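Local structure of formimidoylglutamase (Bacillus subtilis, 3M1R) at residues H54-A67 with V291-A305. The protein catalyses the manganese-dependent hydrolysis of N-formimidoyl-L-glutamate to L-glutamate and formamide, a step in the breakdown of histidine. Numbering follows the deposited sequence.
Sequences HSGASFAPGTIRQA and VDPTLDFRDMTSRAA
G56 and A57 meet D292 where a loop-to-loop contact runs on into the crossing of helices 60-67 and 300-305, which pack against the parallel sheet of the arginase fold; the segment axes come within 8.0 Å at -67°. Just beyond the C-terminal end of strand 283-289, D292 bridges the loops. Its OD2 takes a nearly straight bond from G56 N (2.9 Å, 173°), reaching it from above the carboxylate plane, and a water joins OD2 to H54 O. OD1 serves its own loop, closing an Asx turn with T294 N while T294 OG1 donates from the same face. With CG anti to the backbone N (chi1 -172°), the carboxylate reaches up against G56, where a CB would strike OD1 and T294 CG2, hence the glycine. With an alanine in place of D292, G56 N and both T294 donors would probably lose their shared carboxylate and the Asx turn its acceptor. The compact, rigid ring of P293 suits the apolar gap by F59, A60 and T63: its CG packs against F59 CB (3.9 Å) and A60 N. Small A67 and A305 suit the close crossing: A67 CB lies 3.7 Å from S302 O, while the larger I64 fills in against A305 CB with its CD1, its side chain also packing on L126 of strand 121-127. Between the helices the hydroxyls pair, T63 OG1 lying 2.7 Å from S302 OG, with P293 CG 3.4 Å from that same T63 oxygen.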
loop_
_atom_site.group_PDB
_atom_site.type_symbol
_atom_site.label_atom_id
_atom_site.label_comp_id
_atom_site.label_asym_id
_atom_site.label_seq_id
_atom_site.Cartn_x
_atom_site.Cartn_y
_atom_site.Cartn_z
ATOM N N HIS D 54 16.452 3.208 9.741
ATOM C CA HIS D 54 16.094 4.059 8.616
ATOM C C HIS D 54 14.825 4.854 8.988
ATOM O O HIS D 54 13.794 4.252 9.326
ATOM C CB HIS D 54 15.840 3.197 7.382
ATOM C CG HIS D 54 15.216 3.942 6.250
ATOM N ND1 HIS D 54 15.911 4.868 5.501
ATOM C CD2 HIS D 54 13.956 3.924 5.757
ATOM C CE1 HIS D 54 15.105 5.382 4.587
ATOM N NE2 HIS D 54 13.913 4.829 4.723
ATOM N N SER D 55 14.896 6.188 8.929
ATOM C CA SER D 55 13.811 7.049 9.433
ATOM C C SER D 55 13.348 8.165 8.483
ATOM O O SER D 55 14.158 8.878 7.912
ATOM C CB SER D 55 14.214 7.671 10.782
ATOM O OG SER D 55 13.145 8.407 11.352
ATOM N N GLY D 56 12.032 8.318 8.345
ATOM C CA GLY D 56 11.447 9.448 7.643
ATOM C C GLY D 56 10.933 10.533 8.589
ATOM O O GLY D 56 10.057 11.339 8.231
ATOM N N ALA D 57 11.478 10.571 9.800
ATOM C CA ALA D 57 11.033 11.567 10.792
ATOM C C ALA D 57 11.290 12.999 10.336
ATOM O O ALA D 57 10.685 13.932 10.846
ATOM C CB ALA D 57 11.701 11.328 12.136
ATOM N N SER D 58 12.192 13.189 9.381
ATOM C CA SER D 58 12.383 14.534 8.854
ATOM C C SER D 58 11.091 15.066 8.183
ATOM O O SER D 58 10.966 16.255 7.954
ATOM C CB SER D 58 13.574 14.576 7.882
ATOM O OG SER D 58 13.357 13.652 6.839
ATOM N N PHE D 59 10.133 14.192 7.872
ATOM C CA PHE D 59 8.884 14.640 7.237
ATOM C C PHE D 59 7.774 14.958 8.245
ATOM O O PHE D 59 6.744 15.536 7.888
ATOM C CB PHE D 59 8.357 13.579 6.267
ATOM C CG PHE D 59 9.194 13.407 5.050
ATOM C CD1 PHE D 59 10.035 12.326 4.932
ATOM C CD2 PHE D 59 9.146 14.329 4.024
ATOM C CE1 PHE D 59 10.824 12.159 3.809
ATOM C CE2 PHE D 59 9.927 14.172 2.893
ATOM C CZ PHE D 59 10.770 13.080 2.787
ATOM N N ALA D 60 7.975 14.550 9.493
ATOM C CA ALA D 60 6.965 14.698 10.536
ATOM C C ALA D 60 6.546 16.151 10.788
ATOM O O ALA D 60 5.372 16.416 11.024
ATOM C CB ALA D 60 7.450 14.060 11.826
ATOM N N PRO D 61 7.501 17.096 10.785
ATOM C CA PRO D 61 7.017 18.455 11.083
ATOM C C PRO D 61 5.979 18.913 10.052
ATOM O O PRO D 61 4.980 19.528 10.414
ATOM C CB PRO D 61 8.292 19.311 11.035
ATOM C CG PRO D 61 9.392 18.364 11.368
ATOM C CD PRO D 61 8.970 17.018 10.762
ATOM N N GLY D 62 6.197 18.574 8.783
ATOM C CA GLY D 62 5.225 18.879 7.750
ATOM C C GLY D 62 3.868 18.204 7.979
ATOM O O GLY D 62 2.828 18.850 7.842
ATOM N N THR D 63 3.870 16.917 8.340
ATOM C CA THR D 63 2.619 16.179 8.495
ATOM C C THR D 63 1.922 16.491 9.802
ATOM O O THR D 63 0.703 16.530 9.841
ATOM C CB THR D 63 2.775 14.653 8.324
ATOM O OG1 THR D 63 3.640 14.121 9.348
ATOM C CG2 THR D 63 3.347 14.351 6.941
ATOM N N ILE D 64 2.684 16.717 10.867
ATOM C CA ILE D 64 2.060 17.153 12.115
ATOM C C ILE D 64 1.437 18.542 11.930
ATOM O O ILE D 64 0.368 18.816 12.460
ATOM C CB ILE D 64 3.037 17.161 13.311
ATOM C CG1 ILE D 64 3.556 15.733 13.585
ATOM C CG2 ILE D 64 2.343 17.755 14.568
ATOM C CD1 ILE D 64 4.768 15.654 14.540
ATOM N N ARG D 65 2.094 19.419 11.180
ATOM C CA ARG D 65 1.511 20.764 10.957
ATOM C C ARG D 65 0.207 20.622 10.201
ATOM O O ARG D 65 -0.766 21.284 10.501
ATOM C CB ARG D 65 2.447 21.670 10.150
ATOM C CG ARG D 65 3.632 22.304 10.916
ATOM C CD ARG D 65 4.423 23.234 9.979
ATOM N NE ARG D 65 5.420 24.048 10.668
ATOM C CZ ARG D 65 6.714 23.745 10.744
ATOM N NH1 ARG D 65 7.182 22.639 10.174
ATOM N NH2 ARG D 65 7.540 24.548 11.396
ATOM N N GLN D 66 0.187 19.722 9.225
ATOM C CA GLN D 66 -0.979 19.558 8.396
ATOM C C GLN D 66 -2.136 19.033 9.237
ATOM O O GLN D 66 -3.263 19.516 9.104
ATOM C CB GLN D 66 -0.667 18.630 7.228
ATOM C CG GLN D 66 -1.360 18.998 5.934
ATOM C CD GLN D 66 -1.174 17.933 4.856
ATOM O OE1 GLN D 66 -0.341 17.035 4.988
ATOM N NE2 GLN D 66 -1.954 18.031 3.784
ATOM N N ALA D 67 -1.866 18.054 10.105
ATOM C CA ALA D 67 -2.902 17.496 10.975
ATOM C C ALA D 67 -3.397 18.574 11.937
ATOM O O ALA D 67 -4.598 18.687 12.202
ATOM C CB ALA D 67 -2.388 16.304 11.759
ATOM N N VAL D 291 7.895 10.493 15.387
ATOM C CA VAL D 291 6.843 10.248 14.408
ATOM C C VAL D 291 7.447 10.008 13.022
ATOM O O VAL D 291 8.236 10.813 12.536
ATOM C CB VAL D 291 5.857 11.416 14.359
ATOM C CG1 VAL D 291 4.826 11.218 13.245
ATOM C CG2 VAL D 291 5.181 11.565 15.713
ATOM N N ASP D 292 7.071 8.909 12.374
ATOM C CA ASP D 292 7.575 8.645 11.029
ATOM C C ASP D 292 6.416 8.463 10.035
ATOM O O ASP D 292 5.837 7.389 9.908
ATOM C CB ASP D 292 8.528 7.441 11.033
ATOM C CG ASP D 292 9.245 7.232 9.681
ATOM O OD1 ASP D 292 8.816 7.821 8.663
ATOM O OD2 ASP D 292 10.238 6.461 9.648
ATOM N N PRO D 293 6.080 9.527 9.324
ATOM C CA PRO D 293 4.982 9.497 8.361
ATOM C C PRO D 293 5.124 8.394 7.309
ATOM O O PRO D 293 4.089 7.917 6.848
ATOM C CB PRO D 293 5.094 10.857 7.667
ATOM C CG PRO D 293 5.876 11.707 8.599
ATOM C CD PRO D 293 6.792 10.818 9.328
ATOM N N THR D 294 6.347 8.015 6.912
ATOM C CA THR D 294 6.522 6.983 5.867
ATOM C C THR D 294 6.199 5.597 6.408
ATOM O O THR D 294 6.055 4.644 5.655
ATOM C CB THR D 294 7.964 6.946 5.294
ATOM O OG1 THR D 294 8.888 6.519 6.315
ATOM C CG2 THR D 294 8.368 8.302 4.814
ATOM N N LEU D 295 6.092 5.478 7.723
ATOM C CA LEU D 295 5.780 4.190 8.322
ATOM C C LEU D 295 4.309 4.164 8.788
ATOM O O LEU D 295 3.834 3.134 9.280
ATOM C CB LEU D 295 6.691 3.959 9.527
ATOM C CG LEU D 295 7.965 3.119 9.475
ATOM C CD1 LEU D 295 8.376 2.705 8.055
ATOM C CD2 LEU D 295 9.068 3.850 10.197
ATOM N N ASP D 296 3.592 5.287 8.629
ATOM C CA ASP D 296 2.288 5.456 9.302
ATOM C C ASP D 296 1.129 4.842 8.515
ATOM O O ASP D 296 1.215 4.656 7.303
ATOM C CB ASP D 296 1.997 6.942 9.549
ATOM C CG ASP D 296 1.089 7.191 10.779
ATOM O OD1 ASP D 296 0.762 6.226 11.521
ATOM O OD2 ASP D 296 0.737 8.382 11.019
ATOM N N PHE D 297 0.034 4.532 9.198
ATOM C CA PHE D 297 -1.191 4.259 8.472
ATOM C C PHE D 297 -1.973 5.552 8.321
ATOM O O PHE D 297 -2.343 6.170 9.312
ATOM C CB PHE D 297 -2.060 3.197 9.134
ATOM C CG PHE D 297 -3.291 2.897 8.346
ATOM C CD1 PHE D 297 -4.494 3.536 8.637
ATOM C CD2 PHE D 297 -3.232 2.040 7.262
ATOM C CE1 PHE D 297 -5.627 3.285 7.878
ATOM C CE2 PHE D 297 -4.371 1.776 6.496
ATOM C CZ PHE D 297 -5.572 2.400 6.812
ATOM N N ARG D 298 -2.274 5.915 7.077
ATOM C CA ARG D 298 -2.760 7.240 6.754
ATOM C C ARG D 298 -1.824 8.196 7.476
ATOM O O ARG D 298 -0.604 8.089 7.307
ATOM C CB ARG D 298 -4.235 7.410 7.149
ATOM C CG ARG D 298 -5.181 6.505 6.319
ATOM C CD ARG D 298 -6.611 6.558 6.827
ATOM N NE ARG D 298 -7.189 7.896 6.681
ATOM C CZ ARG D 298 -8.416 8.223 7.091
ATOM N NH1 ARG D 298 -9.179 7.318 7.680
ATOM N NH2 ARG D 298 -8.885 9.453 6.900
ATOM N N ASP D 299 -2.359 9.099 8.295
ATOM C CA ASP D 299 -1.495 9.954 9.117
ATOM C C ASP D 299 -1.899 9.906 10.594
ATOM O O ASP D 299 -1.775 10.895 11.308
ATOM C CB ASP D 299 -1.493 11.407 8.615
ATOM C CG ASP D 299 -2.876 12.079 8.708
ATOM O OD1 ASP D 299 -3.897 11.363 8.812
ATOM O OD2 ASP D 299 -2.947 13.332 8.666
HETATM N N MSE D 300 -2.363 8.740 11.024
HETATM C CA MSE D 300 -2.852 8.510 12.378
HETATM C C MSE D 300 -1.921 9.016 13.439
HETATM O O MSE D 300 -2.374 9.548 14.442
HETATM C CB MSE D 300 -3.008 7.025 12.650
HETATM C CG MSE D 300 -4.319 6.420 12.170
HETATM SE SE MSE D 300 -4.299 4.474 12.474
HETATM C CE MSE D 300 -4.032 4.482 14.413
ATOM N N THR D 301 -0.627 8.785 13.247
ATOM C CA THR D 301 0.348 9.097 14.269
ATOM C C THR D 301 0.665 10.588 14.262
ATOM O O THR D 301 0.932 11.165 15.302
ATOM C CB THR D 301 1.627 8.225 14.146
ATOM O OG1 THR D 301 1.252 6.839 14.029
ATOM C CG2 THR D 301 2.481 8.395 15.400
ATOM N N SER D 302 0.596 11.218 13.095
ATOM C CA SER D 302 0.729 12.664 13.026
ATOM C C SER D 302 -0.525 13.324 13.628
ATOM O O SER D 302 -0.414 14.368 14.257
ATOM C CB SER D 302 0.996 13.138 11.587
ATOM O OG SER D 302 2.258 12.666 11.120
ATOM N N ARG D 303 -1.707 12.718 13.459
ATOM C CA ARG D 303 -2.922 13.273 14.089
ATOM C C ARG D 303 -2.820 13.168 15.615
ATOM O O ARG D 303 -3.146 14.124 16.327
ATOM C CB ARG D 303 -4.215 12.594 13.600
ATOM C CG ARG D 303 -4.615 12.928 12.161
ATOM C CD ARG D 303 -5.734 12.034 11.627
ATOM N NE ARG D 303 -6.029 12.341 10.228
ATOM C CZ ARG D 303 -7.161 12.904 9.804
ATOM N NH1 ARG D 303 -7.338 13.170 8.522
ATOM N NH2 ARG D 303 -8.133 13.189 10.658
ATOM N N ALA D 304 -2.383 12.002 16.101
ATOM C CA ALA D 304 -2.150 11.783 17.530
ATOM C C ALA D 304 -1.194 12.835 18.083
ATOM O O ALA D 304 -1.417 13.394 19.161
ATOM C CB ALA D 304 -1.586 10.405 17.766
ATOM N N ALA D 305 -0.134 13.107 17.332
ATOM C CA ALA D 305 0.841 14.131 17.709
ATOM C C ALA D 305 0.200 15.532 17.741
ATOM O O ALA D 305 0.414 16.310 18.675
ATOM C CB ALA D 305 2.041 14.100 16.755
HETATM O O HOH W 1 11.403 4.905 7.640
HETATM O O HOH W 2 -0.972 14.933 8.316
#